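Local structure of secretory pathway GDP dissociation inhibitor (Saccharomyces cerevisiae, 2BCG) at residues Lys89-Leu97 with Leu221-Tyr229; Val110-Ser118 with Tyr229-Met238. The protein inhibits GDP release from the Rab GTPase SEC4, extracts GDP-bound YPT7 from vacuolar membranes and is essential in the yeast secretory pathway. All coordinates share one frame; numbering follows the deposited sequence.

Overall arrangement
Contacts 1 and 2 lie side by side, their centres about 9 Å apart, on the same side of the chain's centre. Along the chain their segments alternate: 89-97, then 110-118, then 221-229 running into 229-238, with Tyr-229 in both. The three-stranded antiparallel sheet joins them, strand 234-237 in the middle between strands 91-92 and 112-114. Contact 1 docks the turn after strand 91-92 on helix 212-229, whose far side meets the bound geranylgeranyl groups; contact 2 pairs the other edge strand with the middle one. Prenyl-binding helix and YPT1-interacting strands are thereby tied to one small sheet, consistent with a shared framework for gripping a Rab and its lipid tail.

Contact 1 of 2, residues Lys89-Leu97 with Leu221-Tyr229; sequences KFLMANGEL and LYCQSVARY. With GER (geran-8-yl geran), chain D; GER (geran-8-yl geran), chain C.
Met-92 reaches the helix with its terminal methyl, CE lying 4.1 Å from Leu-221 CG and close to CA and CB of Tyr-222. An unbranched, flexible thioether suits this place: bent at chi2 and chi3, it lies along the helix surface, and its SD passes beside Ser-225. Next to it Ala-93 is small enough for its CB to sit 3.5 Å from Ser-225 O, while the ring of Tyr-229 presents an edge to the same methyl, CE2 being 3.9 Å away. Leu-221, its CG anti to the backbone N (chi1 176°), extends CD1 over the carbonyl of Asn-94.

Met-92 and Ala-93 stand on a type I beta turn that runs from Met-92 to Gly-95, closed by Gly-95 N to Met-92 O and leading from strand 91-92 into helix 96-104, with Gly-95 as N-cap. It packs on one side of helix 212-229; from the same helix Cys-223 and Ala-227 touch the bound geranylgeranyl groups.

Ser-225 provides the polar link. Its OG donates to Leu-221 O (2.8 Å), approaching from the face of that carbonyl opposite Ser-225 N, and accepts from Asn-94 N at 3.0 Å and 153°. An alanine here would remove that hydroxyl and is likely to leave the turn amide of Asn-94 without its acceptor. At the outer edge a water donates to Ala-93 O (2.6 Å) and is hydrogen-bonded to Tyr-229 OH. In one of its two conformers Arg-228 lays CD near Ala-93 O and bonds through NH1 to the backbone of the other protein chain.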
loop_
_atom_site.group_PDB
_atom_site.type_symbol
_atom_site.label_atom_id
_atom_site.label_comp_id
_atom_site.label_asym_id
_atom_site.label_seq_id
_atom_site.Cartn_x
_atom_site.Cartn_y
_atom_site.Cartn_z
ATOM N N LYS A 89 0.160 -0.046 -10.380
ATOM C CA LYS A 89 0.470 -1.479 -10.204
ATOM C C LYS A 89 -0.773 -2.159 -9.678
ATOM O O LYS A 89 -1.487 -1.557 -8.831
ATOM C CB LYS A 89 1.565 -1.717 -9.147
ATOM C CG LYS A 89 2.865 -1.029 -9.415
ATOM C CD LYS A 89 3.679 -1.834 -10.430
ATOM C CE LYS A 89 4.950 -1.115 -10.763
ATOM N NZ LYS A 89 5.739 -1.941 -11.735
ATOM N N PHE A 90 -1.038 -3.378 -10.176
ATOM C CA PHE A 90 -1.945 -4.313 -9.535
ATOM C C PHE A 90 -1.201 -5.388 -8.730
ATOM O O PHE A 90 0.013 -5.563 -8.876
ATOM C CB PHE A 90 -2.820 -4.968 -10.586
ATOM C CG PHE A 90 -3.773 -3.994 -11.269
ATOM C CD1 PHE A 90 -3.779 -3.836 -12.663
ATOM C CD2 PHE A 90 -4.671 -3.243 -10.518
ATOM C CE1 PHE A 90 -4.687 -2.946 -13.277
ATOM C CE2 PHE A 90 -5.555 -2.342 -11.136
ATOM C CZ PHE A 90 -5.571 -2.212 -12.521
ATOM N N LEU A 91 -1.927 -6.129 -7.891
ATOM C CA LEU A 91 -1.335 -7.308 -7.210
ATOM C C LEU A 91 -1.823 -8.610 -7.882
ATOM O O LEU A 91 -3.021 -8.801 -8.011
ATOM C CB LEU A 91 -1.792 -7.360 -5.741
ATOM C CG LEU A 91 -1.125 -6.376 -4.758
ATOM C CD1 LEU A 91 -1.699 -4.962 -4.940
ATOM C CD2 LEU A 91 -1.282 -6.844 -3.318
ATOM N N MET A 92 -0.907 -9.487 -8.296
ATOM C CA MET A 92 -1.350 -10.833 -8.674
ATOM C C MET A 92 -1.957 -11.527 -7.444
ATOM O O MET A 92 -1.336 -11.586 -6.364
ATOM C CB MET A 92 -0.179 -11.681 -9.190
ATOM C CG MET A 92 0.292 -11.307 -10.563
ATOM S SD MET A 92 -0.878 -11.930 -11.806
ATOM C CE MET A 92 0.169 -12.726 -13.004
ATOM N N ALA A 93 -3.153 -12.074 -7.606
ATOM C CA ALA A 93 -3.856 -12.688 -6.487
ATOM C C ALA A 93 -3.094 -13.833 -5.809
ATOM O O ALA A 93 -3.287 -14.031 -4.618
ATOM C CB ALA A 93 -5.237 -13.137 -6.901
ATOM N N ASN A 94 -2.232 -14.560 -6.539
ATOM C CA ASN A 94 -1.416 -15.631 -5.921
ATOM C C ASN A 94 0.052 -15.272 -5.913
ATOM O O ASN A 94 0.939 -16.148 -5.803
ATOM C CB ASN A 94 -1.651 -16.996 -6.622
ATOM C CG ASN A 94 -1.184 -18.190 -5.770
ATOM O OD1 ASN A 94 -0.454 -19.066 -6.259
ATOM N ND2 ASN A 94 -1.575 -18.202 -4.495
ATOM N N GLY A 95 0.326 -13.973 -6.030
ATOM C CA GLY A 95 1.695 -13.495 -6.043
ATOM C C GLY A 95 2.381 -13.454 -4.682
ATOM O O GLY A 95 1.763 -13.660 -3.636
ATOM N N GLU A 96 3.668 -13.187 -4.713
ATOM C CA GLU A 96 4.438 -13.104 -3.470
ATOM C C GLU A 96 3.956 -11.988 -2.525
ATOM O O GLU A 96 3.960 -12.176 -1.298
ATOM C CB GLU A 96 5.926 -12.925 -3.769
ATOM C CG GLU A 96 6.822 -13.098 -2.539
ATOM C CD GLU A 96 6.744 -14.506 -1.945
ATOM O OE1 GLU A 96 6.933 -15.483 -2.707
ATOM O OE2 GLU A 96 6.491 -14.653 -0.719
ATOM N N LEU A 97 3.516 -10.830 -3.055
ATOM C CA LEU A 97 3.062 -9.767 -2.143
ATOM C C LEU A 97 1.872 -10.217 -1.332
ATOM O O LEU A 97 1.799 -9.955 -0.124
ATOM C CB LEU A 97 2.854 -8.425 -2.879
ATOM C CG LEU A 97 2.414 -7.238 -2.002
ATOM C CD1 LEU A 97 3.408 -7.017 -0.850
ATOM C CD2 LEU A 97 2.245 -5.958 -2.836
ATOM N N LEU A 221 1.548 -18.840 -12.592
ATOM C CA LEU A 221 1.164 -17.749 -11.648
ATOM C C LEU A 221 -0.124 -17.063 -12.110
ATOM O O LEU A 221 -1.019 -16.821 -11.308
ATOM C CB LEU A 221 2.286 -16.723 -11.478
ATOM C CG LEU A 221 1.971 -15.490 -10.600
ATOM C CD1 LEU A 221 1.574 -15.880 -9.167
ATOM C CD2 LEU A 221 3.093 -14.499 -10.606
ATOM N N TYR A 222 -0.224 -16.758 -13.402
ATOM C CA TYR A 222 -1.437 -16.127 -13.923
ATOM C C TYR A 222 -2.655 -17.016 -13.726
ATOM O O TYR A 222 -3.703 -16.557 -13.245
ATOM C CB TYR A 222 -1.268 -15.809 -15.417
ATOM C CG TYR A 222 -2.409 -15.023 -16.037
ATOM C CD1 TYR A 222 -3.598 -15.670 -16.413
ATOM C CD2 TYR A 222 -2.286 -13.642 -16.257
ATOM C CE1 TYR A 222 -4.664 -14.954 -16.988
ATOM C CE2 TYR A 222 -3.339 -12.902 -16.831
ATOM C CZ TYR A 222 -4.520 -13.572 -17.196
ATOM O OH TYR A 222 -5.566 -12.845 -17.734
ATOM N N CYS A 223 -2.543 -18.287 -14.128
ATOM C CA CYS A 223 -3.662 -19.215 -14.009
ATOM C C CYS A 223 -4.053 -19.449 -12.550
ATOM O O CYS A 223 -5.233 -19.431 -12.215
ATOM C CB CYS A 223 -3.344 -20.550 -14.682
ATOM S SG CYS A 223 -3.096 -20.391 -16.466
ATOM N N GLN A 224 -3.064 -19.627 -11.677
ATOM C CA GLN A 224 -3.363 -19.754 -10.242
ATOM C C GLN A 224 -4.041 -18.488 -9.691
ATOM O O GLN A 224 -4.945 -18.566 -8.871
ATOM C CB GLN A 224 -2.095 -20.043 -9.448
ATOM C CG GLN A 224 -1.453 -21.397 -9.745
ATOM C CD GLN A 224 -0.092 -21.514 -9.108
ATOM O OE1 GLN A 224 0.584 -20.508 -8.860
ATOM N NE2 GLN A 224 0.333 -22.752 -8.845
ATOM N N SER A 225 -3.580 -17.329 -10.131
ATOM C CA SER A 225 -4.169 -16.076 -9.657
ATOM C C SER A 225 -5.610 -15.857 -10.104
ATOM O O SER A 225 -6.438 -15.432 -9.309
ATOM C CB SER A 225 -3.298 -14.884 -10.095
ATOM O OG SER A 225 -2.019 -14.933 -9.484
ATOM N N VAL A 226 -5.916 -16.134 -11.381
ATOM C CA VAL A 226 -7.301 -15.967 -11.826
ATOM C C VAL A 226 -8.155 -17.023 -11.139
ATOM O O VAL A 226 -9.313 -16.748 -10.820
ATOM C CB VAL A 226 -7.500 -16.043 -13.365
ATOM C CG1 VAL A 226 -8.854 -15.418 -13.752
ATOM C CG2 VAL A 226 -6.427 -15.320 -14.070
ATOM N N ALA A 227 -7.577 -18.201 -10.889
ATOM C CA ALA A 227 -8.300 -19.273 -10.206
ATOM C C ALA A 227 -8.668 -18.943 -8.758
ATOM O O ALA A 227 -9.721 -19.356 -8.300
ATOM C CB ALA A 227 -7.551 -20.594 -10.300
ATOM N N ARG A 228 -7.849 -18.161 -8.040
ATOM C CA ARG A 228 -8.177 -17.797 -6.643
ATOM C C ARG A 228 -9.580 -17.216 -6.433
ATOM O O ARG A 228 -10.306 -17.706 -5.559
ATOM C CB ARG A 228 -7.136 -16.858 -6.022
ATOM C CG ARG A 228 -6.179 -17.547 -5.070
ATOM C CD ARG A 228 -5.710 -16.623 -3.961
ATOM N NE ARG A 228 -4.634 -17.223 -3.165
ATOM C CZ ARG A 228 -4.469 -17.052 -1.856
ATOM N NH1 ARG A 228 -5.321 -16.312 -1.155
ATOM N NH2 ARG A 228 -3.454 -17.643 -1.234
ATOM N N TYR A 229 -9.977 -16.206 -7.221
ATOM C CA TYR A 229 -11.262 -15.510 -6.989
ATOM C C TYR A 229 -12.080 -15.220 -8.262
ATOM O O TYR A 229 -13.168 -14.635 -8.189
ATOM C CB TYR A 229 -11.060 -14.194 -6.216
ATOM C CG TYR A 229 -10.090 -14.247 -5.055
ATOM C CD1 TYR A 229 -10.454 -14.803 -3.823
ATOM C CD2 TYR A 229 -8.816 -13.690 -5.181
ATOM C CE1 TYR A 229 -9.543 -14.844 -2.751
ATOM C CE2 TYR A 229 -7.911 -13.724 -4.136
ATOM C CZ TYR A 229 -8.270 -14.286 -2.925
ATOM O OH TYR A 229 -7.332 -14.283 -1.902
HETATM C C1 GER D . -4.077 -24.106 -12.797
HETATM C C2 GER D . -4.925 -23.807 -14.059
HETATM C C3 GER D . -4.451 -23.862 -15.380
HETATM C C4 GER D . -2.999 -24.231 -15.726
HETATM C C5 GER D . -5.416 -23.519 -16.526
HETATM C C6 GER D . -5.892 -24.748 -17.315
HETATM C C7 GER D . -6.960 -24.424 -18.158
HETATM C C8 GER D . -7.443 -25.111 -19.279
HETATM C C9 GER D . -6.800 -26.430 -19.744
HETATM C C10 GER D . -8.659 -24.545 -20.038
HETATM C C11 GER D . -8.300 -23.874 -21.376
HETATM C C12 GER D . -9.441 -23.712 -22.163
HETATM C C13 GER D . -9.565 -23.180 -23.448
HETATM C C14 GER D . -8.367 -22.649 -24.233
HETATM C C15 GER D . -10.948 -23.118 -24.095
HETATM C C16 GER D . -11.200 -24.354 -24.945
HETATM C C17 GER D . -12.321 -24.181 -25.743
HETATM C C18 GER D . -12.526 -24.728 -27.006
HETATM C C19 GER D . -11.451 -25.628 -27.649
HETATM C C20 GER D . -13.844 -24.427 -27.748
HETATM C C1 GER C . -8.118 -25.135 -11.366
HETATM C C2 GER C . -9.174 -24.279 -12.094
HETATM C C3 GER C . -9.411 -24.367 -13.473
HETATM C C4 GER C . -8.620 -25.355 -14.350
HETATM C C5 GER C . -10.486 -23.475 -14.141
HETATM C C6 GER C . -10.085 -21.987 -14.208
HETATM C C7 GER C . -9.410 -21.652 -15.392
HETATM C C8 GER C . -8.213 -20.927 -15.502
HETATM C C9 GER C . -7.503 -20.451 -14.229
HETATM C C10 GER C . -7.563 -20.641 -16.878
HETATM C C11 GER C . -7.891 -19.293 -17.561
HETATM C C12 GER C . -7.701 -19.458 -18.942
HETATM C C13 GER C . -7.198 -18.624 -19.953
HETATM C C14 GER C . -6.713 -17.194 -19.666
HETATM C C15 GER C . -7.135 -19.184 -21.387
HETATM C C16 GER C . -7.460 -18.163 -22.486
HETATM C C17 GER C . -8.331 -18.692 -23.441
HETATM C C18 GER C . -8.737 -18.168 -24.678
HETATM C C19 GER C . -8.249 -16.823 -25.229
HETATM C C20 GER C . -9.714 -18.969 -25.526
HETATM O O HOH W 1 -4.676 -13.422 -2.497
#

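Contact 2 of 2, residues Val110-Ser118 with Tyr229-Met238; sequences VDFKQVSGS and YGKSPYLYPM
Lys-113 and Tyr-236 face each other as the hydrogen-bonded pair of an antiparallel ladder, in which strand 112-114 forms an edge of the three-stranded sheet and strand 234-237 its middle. Lys-113 N donates to Tyr-236 O at 169°, and Tyr-236 N returns a bond to Lys-113 O. Beyond this pair, Val-115 N donates to Tyr-234 O and Met-238 N to Asp-111 O. Residues 108-114 and 236-261 both interact with YPT1, and Phe-112 makes backbone hydrogen bonds to the other protein chain.

On one face the compact, puckered ring of Pro-237 is met at its CB by two apolar groups on neighbouring flanks: Val-110 CG1, alongside at 3.6 Å, and Phe-112 CE2, which comes in at a slant. On the face of Lys-113, the aliphatic part of the lysine runs past the sulfur of Met-238, CG and SD 3.5 Å apart; a chain extended beyond CG carries NZ onward to Ala-353 O. Met-238, bent at chi2 and chi3, makes the rounded bump that the lysine crosses. Farther along, the branched Val-115 fills the hollow between two tyrosine stems, its CG2 meeting CB of Tyr-234 at 3.8 Å and CB of Tyr-236.

The turn after the helix is held by polar ends. Gly-230 has positive phi, which favours glycine. Beside this loop Gln-114, its chain extended beyond CG, lays its amide against Tyr-229 CB, with NE2 weakly bonded to Tyr-229 O and also giving a hydrogen bond to a water near Tyr-234 O, while Lys-231 leans its methylenes on the amide. In Ser-232, chi1 80° sets OG between the backbone N and the carbonyl carbon, where it accepts from Tyr-234 N in an ST turn and donates to Val-115 O at 2.7 Å, from above that carbonyl's plane.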
loop_
_atom_site.group_PDB
_atom_site.type_symbol
_atom_site.label_atom_id
_atom_site.label_comp_id
_atom_site.label_asym_id
_atom_site.label_seq_id
_atom_site.Cartn_x
_atom_site.Cartn_y
_atom_site.Cartn_z
ATOM N N VAL A 110 -4.783 -2.899 5.407
ATOM C CA VAL A 110 -5.100 -2.621 3.992
ATOM C C VAL A 110 -6.169 -3.600 3.547
ATOM O O VAL A 110 -6.044 -4.814 3.768
ATOM C CB VAL A 110 -3.887 -2.818 3.068
ATOM C CG1 VAL A 110 -4.231 -2.302 1.650
ATOM C CG2 VAL A 110 -2.638 -2.118 3.613
ATOM N N ASP A 111 -7.218 -3.062 2.945
ATOM C CA ASP A 111 -8.296 -3.893 2.351
ATOM C C ASP A 111 -8.118 -3.975 0.841
ATOM O O ASP A 111 -7.605 -3.019 0.250
ATOM C CB ASP A 111 -9.640 -3.258 2.642
ATOM C CG ASP A 111 -10.026 -3.348 4.120
ATOM O OD1 ASP A 111 -9.777 -4.390 4.754
ATOM O OD2 ASP A 111 -10.619 -2.384 4.623
ATOM N N PHE A 112 -8.619 -5.048 0.217
ATOM C CA PHE A 112 -8.427 -5.287 -1.230
ATOM C C PHE A 112 -9.711 -5.605 -1.919
ATOM O O PHE A 112 -10.544 -6.292 -1.334
ATOM C CB PHE A 112 -7.428 -6.418 -1.460
ATOM C CG PHE A 112 -6.059 -6.104 -0.898
ATOM C CD1 PHE A 112 -5.749 -6.390 0.432
ATOM C CD2 PHE A 112 -5.093 -5.505 -1.685
ATOM C CE1 PHE A 112 -4.515 -6.105 0.963
ATOM C CE2 PHE A 112 -3.851 -5.191 -1.142
ATOM C CZ PHE A 112 -3.574 -5.494 0.180
ATOM N N LYS A 113 -9.854 -5.135 -3.162
ATOM C CA LYS A 113 -10.962 -5.570 -4.026
ATOM C C LYS A 113 -10.384 -6.194 -5.298
ATOM O O LYS A 113 -9.302 -5.855 -5.736
ATOM C CB LYS A 113 -11.875 -4.410 -4.481
ATOM C CG LYS A 113 -12.661 -3.719 -3.445
ATOM C CD LYS A 113 -13.810 -3.005 -4.122
ATOM C CE LYS A 113 -14.863 -2.694 -3.079
ATOM N NZ LYS A 113 -15.652 -1.495 -3.469
ATOM N N GLN A 114 -11.137 -7.105 -5.906
ATOM C CA GLN A 114 -10.746 -7.649 -7.205
ATOM C C GLN A 114 -10.822 -6.603 -8.297
ATOM O O GLN A 114 -11.746 -5.793 -8.342
ATOM C CB GLN A 114 -11.684 -8.778 -7.606
ATOM C CG GLN A 114 -11.586 -9.982 -6.708
ATOM C CD GLN A 114 -12.453 -11.116 -7.230
ATOM O OE1 GLN A 114 -13.532 -11.404 -6.691
ATOM N NE2 GLN A 114 -12.008 -11.732 -8.307
ATOM N N VAL A 115 -9.892 -6.687 -9.228
ATOM C CA VAL A 115 -10.001 -5.894 -10.470
ATOM C C VAL A 115 -10.950 -6.669 -11.416
ATOM O O VAL A 115 -10.871 -7.899 -11.503
ATOM C CB VAL A 115 -8.574 -5.718 -11.064
ATOM C CG1 VAL A 115 -8.611 -5.135 -12.481
ATOM C CG2 VAL A 115 -7.695 -4.853 -10.111
ATOM N N SER A 116 -11.847 -5.959 -12.095
ATOM C CA SER A 116 -12.935 -6.635 -12.864
ATOM C C SER A 116 -12.490 -7.492 -14.036
ATOM O O SER A 116 -13.160 -8.496 -14.395
ATOM C CB SER A 116 -13.955 -5.614 -13.364
ATOM O OG SER A 116 -14.322 -4.764 -12.305
ATOM N N GLY A 117 -11.382 -7.141 -14.644
ATOM C CA GLY A 117 -10.929 -7.920 -15.799
ATOM C C GLY A 117 -9.666 -7.378 -16.387
ATOM O O GLY A 117 -9.238 -6.278 -16.013
ATOM N N SER A 118 -9.073 -8.157 -17.298
ATOM C CA SER A 118 -7.902 -7.742 -18.095
ATOM C C SER A 118 -8.361 -7.844 -19.545
ATOM O O SER A 118 -8.937 -8.872 -19.935
ATOM C CB SER A 118 -6.697 -8.654 -17.829
ATOM O OG SER A 118 -5.594 -8.339 -18.676
ATOM N N TYR A 229 -9.977 -16.206 -7.221
ATOM C CA TYR A 229 -11.262 -15.510 -6.989
ATOM C C TYR A 229 -12.080 -15.220 -8.262
ATOM O O TYR A 229 -13.168 -14.635 -8.189
ATOM C CB TYR A 229 -11.060 -14.194 -6.216
ATOM C CG TYR A 229 -10.090 -14.247 -5.055
ATOM C CD1 TYR A 229 -10.454 -14.803 -3.823
ATOM C CD2 TYR A 229 -8.816 -13.690 -5.181
ATOM C CE1 TYR A 229 -9.543 -14.844 -2.751
ATOM C CE2 TYR A 229 -7.911 -13.724 -4.136
ATOM C CZ TYR A 229 -8.270 -14.286 -2.925
ATOM O OH TYR A 229 -7.332 -14.283 -1.902
ATOM N N GLY A 230 -11.560 -15.647 -9.415
ATOM C CA GLY A 230 -12.209 -15.395 -10.697
ATOM C C GLY A 230 -11.941 -13.985 -11.186
ATOM O O GLY A 230 -11.064 -13.279 -10.641
ATOM N N LYS A 231 -12.674 -13.619 -12.233
ATOM C CA LYS A 231 -12.751 -12.264 -12.823
ATOM C C LYS A 231 -11.490 -11.811 -13.531
ATOM O O LYS A 231 -11.546 -11.331 -14.679
ATOM C CB LYS A 231 -13.139 -11.199 -11.799
ATOM C CG LYS A 231 -14.463 -11.380 -11.113
ATOM C CD LYS A 231 -14.825 -10.090 -10.384
ATOM C CE LYS A 231 -16.011 -10.289 -9.452
ATOM N NZ LYS A 231 -16.120 -9.135 -8.500
ATOM N N SER A 232 -10.364 -11.884 -12.818
ATOM C CA SER A 232 -9.088 -11.451 -13.354
ATOM C C SER A 232 -8.003 -11.983 -12.416
ATOM O O SER A 232 -8.285 -12.457 -11.318
ATOM C CB SER A 232 -8.994 -9.909 -13.400
ATOM O OG SER A 232 -8.672 -9.423 -12.094
ATOM N N PRO A 233 -6.751 -11.860 -12.839
ATOM C CA PRO A 233 -5.708 -12.283 -11.902
ATOM C C PRO A 233 -5.346 -11.273 -10.795
ATOM O O PRO A 233 -4.439 -11.556 -10.007
ATOM C CB PRO A 233 -4.519 -12.484 -12.821
ATOM C CG PRO A 233 -4.735 -11.470 -13.903
ATOM C CD PRO A 233 -6.193 -11.387 -14.117
ATOM N N TYR A 234 -6.043 -10.134 -10.727
ATOM C CA TYR A 234 -5.546 -8.993 -9.934
ATOM C C TYR A 234 -6.395 -8.555 -8.781
ATOM O O TYR A 234 -7.637 -8.561 -8.864
ATOM C CB TYR A 234 -5.408 -7.764 -10.829
ATOM C CG TYR A 234 -4.549 -7.946 -12.046
ATOM C CD1 TYR A 234 -3.218 -8.329 -11.917
ATOM C CD2 TYR A 234 -5.025 -7.621 -13.310
ATOM C CE1 TYR A 234 -2.406 -8.486 -13.027
ATOM C CE2 TYR A 234 -4.221 -7.765 -14.432
ATOM C CZ TYR A 234 -2.900 -8.183 -14.292
ATOM O OH TYR A 234 -2.096 -8.294 -15.411
ATOM N N LEU A 235 -5.699 -8.066 -7.756
ATOM C CA LEU A 235 -6.307 -7.300 -6.661
ATOM C C LEU A 235 -5.776 -5.840 -6.644
ATOM O O LEU A 235 -4.738 -5.566 -7.206
ATOM C CB LEU A 235 -5.969 -7.964 -5.322
ATOM C CG LEU A 235 -6.273 -9.460 -5.131
ATOM C CD1 LEU A 235 -5.779 -9.953 -3.769
ATOM C CD2 LEU A 235 -7.785 -9.704 -5.312
ATOM N N TYR A 236 -6.506 -4.953 -5.976
ATOM C CA TYR A 236 -6.099 -3.548 -5.853
ATOM C C TYR A 236 -6.528 -3.053 -4.456
ATOM O O TYR A 236 -7.624 -3.361 -4.016
ATOM C CB TYR A 236 -6.738 -2.692 -6.955
ATOM C CG TYR A 236 -6.265 -1.247 -6.939
ATOM C CD1 TYR A 236 -5.069 -0.878 -7.554
ATOM C CD2 TYR A 236 -7.003 -0.255 -6.263
ATOM C CE1 TYR A 236 -4.602 0.433 -7.488
ATOM C CE2 TYR A 236 -6.545 1.055 -6.213
ATOM C CZ TYR A 236 -5.349 1.389 -6.809
ATOM O OH TYR A 236 -4.949 2.704 -6.734
ATOM N N PRO A 237 -5.657 -2.318 -3.758
ATOM C CA PRO A 237 -6.019 -1.837 -2.410
ATOM C C PRO A 237 -7.017 -0.683 -2.390
ATOM O O PRO A 237 -6.876 0.305 -3.134
ATOM C CB PRO A 237 -4.690 -1.327 -1.836
ATOM C CG PRO A 237 -3.892 -0.935 -3.037
ATOM C CD PRO A 237 -4.304 -1.883 -4.155
ATOM N N MET A 238 -7.979 -0.773 -1.474
ATOM C CA MET A 238 -8.854 0.353 -1.177
ATOM C C MET A 238 -7.993 1.519 -0.673
ATOM O O MET A 238 -7.066 1.338 0.165
ATOM C CB MET A 238 -9.870 -0.046 -0.090
ATOM C CG MET A 238 -10.821 -1.158 -0.478
ATOM S SD MET A 238 -11.820 -0.738 -1.922
ATOM C CE MET A 238 -12.797 0.596 -1.202
HETATM O O HOH W 2 -7.357 -0.152 2.469
HETATM O O HOH W 3 -9.313 -10.956 -8.940
HETATM O O HOH W 4 -14.431 -6.789 -9.744
HETATM O O HOH W 5 -9.997 -10.900 -17.493
#